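PDB 3CNO: ribosome biogenesis GTPase A from Thermotoga maritima, which binds and probably hydrolyses GTP and, as in related proteins, is probably required for a late step in assembly of the 50S ribosomal subunit. Local coordinates for residues 190-195 with 241-246. Residues are numbered along the deposited sequence; the frame is centred on the assembly and turned at random.
Sequences EIFARS and GRVSFE
Ile191 lays its CG2 methyl over the root of the Phe245 side chain, 3.7 Å from Phe245 CB, and the two side chains cross at about a right angle. Standing opposite the backbone N, this methyl also comes within 3.4 Å of the carbonyl O of Phe245. One turn along the helix, Ser195 faces the loop 241-246 with its CB and OG: CB packs 3.7 Å from Val243 CG1, while OG lies near the plane of the Phe245 ring, at its edge. The hydroxyl is turned back on its own helix and donates to Ile191 O at 2.6 Å, from above the carbonyl plane; Ser195 N reaches the same oxygen from the opposite face, so two donors hold it. Ser244 O lies 2.9 Å from Ser195 OG, but with the hydroxyl proton committed to Ile191 O this is a close oxygen-oxygen approach. Phe192 CD1 lies 4.5 Å from Phe245 CE1, which sits at the edge of the Phe192 ring, and Phe192 CE1 lies 4.3 Å from Val243 CG2. Val235 touches both phenylalanines, and Leu170 touches Ile191 and Phe245. One side of the loop thus packs on helix 182-196 and its neighbours 162-170 and 224-236, while Ser244 turns away and its OG bonds to Asp60 N, near the GTP-binding Val56. The loop joins the C-terminal helices to the G domain of this circularly permuted, YlqF-type GTPase.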
ATOM      1  N   GLU A 190      -1.479  17.066  -6.780  1.00 37.54           N
ATOM      2  CA  GLU A 190      -0.330  17.363  -7.634  1.00 38.34           C
ATOM      3  C   GLU A 190       0.408  16.083  -8.053  1.00 37.60           C
ATOM      4  O   GLU A 190       0.790  15.942  -9.217  1.00 37.91           O
ATOM      5  CB  GLU A 190       0.580  18.375  -6.937  1.00 37.93           C
ATOM      6  CG  GLU A 190       2.030  18.396  -7.403  1.00 40.56           C
ATOM      7  CD  GLU A 190       2.905  19.370  -6.598  1.00 41.11           C
ATOM      8  OE1 GLU A 190       4.109  19.501  -6.942  1.00 45.33           O
ATOM      9  OE2 GLU A 190       2.394  20.007  -5.637  1.00 43.97           O
ATOM     10  N   ILE A 191       0.574  15.145  -7.118  1.00 37.18           N
ATOM     11  CA  ILE A 191       1.118  13.814  -7.424  1.00 36.29           C
ATOM     12  C   ILE A 191       0.174  13.035  -8.352  1.00 36.70           C
ATOM     13  O   ILE A 191       0.612  12.491  -9.378  1.00 37.00           O
ATOM     14  CB  ILE A 191       1.397  12.980  -6.141  1.00 36.53           C
ATOM     15  CG1 ILE A 191       2.424  13.684  -5.243  1.00 35.62           C
ATOM     16  CG2 ILE A 191       1.875  11.556  -6.507  1.00 34.39           C
ATOM     17  CD1 ILE A 191       2.425  13.212  -3.809  1.00 34.99           C
ATOM     18  N   PHE A 192      -1.111  12.979  -7.996  1.00 36.10           N
ATOM     19  CA  PHE A 192      -2.110  12.346  -8.853  1.00 36.19           C
ATOM     20  C   PHE A 192      -2.078  12.925 -10.274  1.00 36.64           C
ATOM     21  O   PHE A 192      -1.931  12.189 -11.250  1.00 36.30           O
ATOM     22  CB  PHE A 192      -3.517  12.471  -8.251  1.00 35.66           C
ATOM     23  CG  PHE A 192      -4.603  11.900  -9.124  1.00 34.90           C
ATOM     24  CD1 PHE A 192      -4.932  10.558  -9.054  1.00 34.58           C
ATOM     25  CD2 PHE A 192      -5.287  12.705 -10.030  1.00 34.72           C
ATOM     26  CE1 PHE A 192      -5.944  10.019  -9.867  1.00 33.92           C
ATOM     27  CE2 PHE A 192      -6.289  12.176 -10.849  1.00 34.89           C
ATOM     28  CZ  PHE A 192      -6.620  10.832 -10.757  1.00 33.76           C
ATOM     29  N   ALA A 193      -2.209  14.246 -10.366  1.00 37.53           N
ATOM     30  CA  ALA A 193      -2.250  14.953 -11.637  1.00 38.60           C
ATOM     31  C   ALA A 193      -1.032  14.669 -12.511  1.00 39.67           C
ATOM     32  O   ALA A 193      -1.183  14.477 -13.710  1.00 39.50           O
ATOM     33  CB  ALA A 193      -2.420  16.463 -11.415  1.00 38.07           C
ATOM     34  N   ARG A 194       0.166  14.649 -11.920  1.00 41.42           N
ATOM     35  CA  ARG A 194       1.384  14.358 -12.697  1.00 43.31           C
ATOM     36  C   ARG A 194       1.386  12.929 -13.213  1.00 43.75           C
ATOM     37  O   ARG A 194       1.759  12.677 -14.363  1.00 44.17           O
ATOM     38  CB  ARG A 194       2.669  14.612 -11.905  1.00 43.61           C
ATOM     39  CG  ARG A 194       3.912  14.579 -12.792  1.00 46.36           C
ATOM     40  CD  ARG A 194       5.176  14.166 -12.048  1.00 51.12           C
ATOM     41  NE  ARG A 194       6.269  13.887 -12.983  1.00 54.88           N
ATOM     42  CZ  ARG A 194       7.426  13.308 -12.660  1.00 56.99           C
ATOM     43  NH1 ARG A 194       8.346  13.102 -13.600  1.00 57.73           N
ATOM     44  NH2 ARG A 194       7.670  12.923 -11.410  1.00 57.36           N
ATOM     45  N   SER A 195       0.957  12.002 -12.363  1.00 44.19           N
ATOM     46  CA  SER A 195       0.913  10.594 -12.729  1.00 45.26           C
ATOM     47  C   SER A 195      -0.055  10.324 -13.878  1.00 45.65           C
ATOM     48  O   SER A 195       0.231   9.517 -14.760  1.00 45.98           O
ATOM     49  CB  SER A 195       0.525   9.740 -11.519  1.00 45.23           C
ATOM     50  OG  SER A 195       1.251  10.141 -10.366  1.00 46.20           O
ATOM     51  N   GLY A 241      -8.873   4.948 -11.671  1.00 39.24           N
ATOM     52  CA  GLY A 241      -8.009   4.409 -12.726  1.00 39.43           C
ATOM     53  C   GLY A 241      -6.740   3.756 -12.208  1.00 39.52           C
ATOM     54  O   GLY A 241      -6.382   3.906 -11.036  1.00 39.37           O
ATOM     55  N   ARG A 242      -6.072   3.025 -13.093  1.00 39.62           N
ATOM     56  CA  ARG A 242      -4.770   2.434 -12.815  1.00 39.81           C
ATOM     57  C   ARG A 242      -3.697   3.508 -12.795  1.00 39.81           C
ATOM     58  O   ARG A 242      -3.224   3.942 -13.843  1.00 40.34           O
ATOM     59  CB  ARG A 242      -4.413   1.432 -13.898  1.00 39.96           C
ATOM     60  CG  ARG A 242      -4.905   0.039 -13.698  1.00 40.04           C
ATOM     61  CD  ARG A 242      -4.311  -0.777 -14.803  1.00 40.95           C
ATOM     62  NE  ARG A 242      -4.567  -2.207 -14.692  1.00 42.05           N
ATOM     63  CZ  ARG A 242      -3.737  -3.065 -14.114  1.00 42.87           C
ATOM     64  NH1 ARG A 242      -2.611  -2.636 -13.561  1.00 42.09           N
ATOM     65  NH2 ARG A 242      -4.044  -4.356 -14.079  1.00 44.37           N
ATOM     66  N   VAL A 243      -3.290   3.914 -11.600  1.00 39.84           N
ATOM     67  CA  VAL A 243      -2.402   5.055 -11.435  1.00 39.49           C
ATOM     68  C   VAL A 243      -1.364   4.721 -10.373  1.00 38.99           C
ATOM     69  O   VAL A 243      -1.704   4.185  -9.316  1.00 39.51           O
ATOM     70  CB  VAL A 243      -3.224   6.308 -10.996  1.00 39.44           C
ATOM     71  CG1 VAL A 243      -2.347   7.541 -10.854  1.00 39.69           C
ATOM     72  CG2 VAL A 243      -4.337   6.579 -11.981  1.00 39.89           C
ATOM     73  N   SER A 244      -0.103   5.027 -10.655  1.00 38.31           N
ATOM     74  CA  SER A 244       0.960   4.894  -9.663  1.00 37.47           C
ATOM     75  C   SER A 244       1.466   6.286  -9.262  1.00 37.33           C
ATOM     76  O   SER A 244       1.343   7.233 -10.036  1.00 37.08           O
ATOM     77  CB  SER A 244       2.078   4.006 -10.194  1.00 37.42           C
ATOM     78  OG  SER A 244       1.608   2.681 -10.379  1.00 37.12           O
ATOM     79  N   PHE A 245       2.002   6.411  -8.050  1.00 36.97           N
ATOM     80  CA  PHE A 245       2.299   7.723  -7.457  1.00 37.12           C
ATOM     81  C   PHE A 245       3.786   7.967  -7.277  1.00 37.79           C
ATOM     82  O   PHE A 245       4.222   9.105  -7.070  1.00 37.23           O
ATOM     83  CB  PHE A 245       1.557   7.891  -6.125  1.00 36.61           C
ATOM     84  CG  PHE A 245       0.116   7.484  -6.192  1.00 36.33           C
ATOM     85  CD1 PHE A 245      -0.746   8.068  -7.128  1.00 35.83           C
ATOM     86  CD2 PHE A 245      -0.373   6.492  -5.349  1.00 35.73           C
ATOM     87  CE1 PHE A 245      -2.070   7.679  -7.206  1.00 35.53           C
ATOM     88  CE2 PHE A 245      -1.696   6.101  -5.411  1.00 35.01           C
ATOM     89  CZ  PHE A 245      -2.546   6.688  -6.342  1.00 35.78           C
ATOM     90  N   GLU A 246       4.554   6.884  -7.344  1.00 38.88           N
ATOM     91  CA  GLU A 246       6.009   6.970  -7.347  1.00 40.38           C
ATOM     92  C   GLU A 246       6.586   6.183  -8.515  1.00 41.41           C
ATOM     93  O   GLU A 246       6.032   5.160  -8.936  1.00 41.01           O
ATOM     94  CB  GLU A 246       6.601   6.513  -6.010  1.00 40.12           C
ATOM     95  CG  GLU A 246       5.983   7.227  -4.820  1.00 39.86           C
ATOM     96  CD  GLU A 246       6.516   6.760  -3.493  1.00 40.22           C
ATOM     97  OE1 GLU A 246       6.888   7.625  -2.677  1.00 42.32           O
ATOM     98  OE2 GLU A 246       6.571   5.539  -3.255  1.00 39.93           O
TER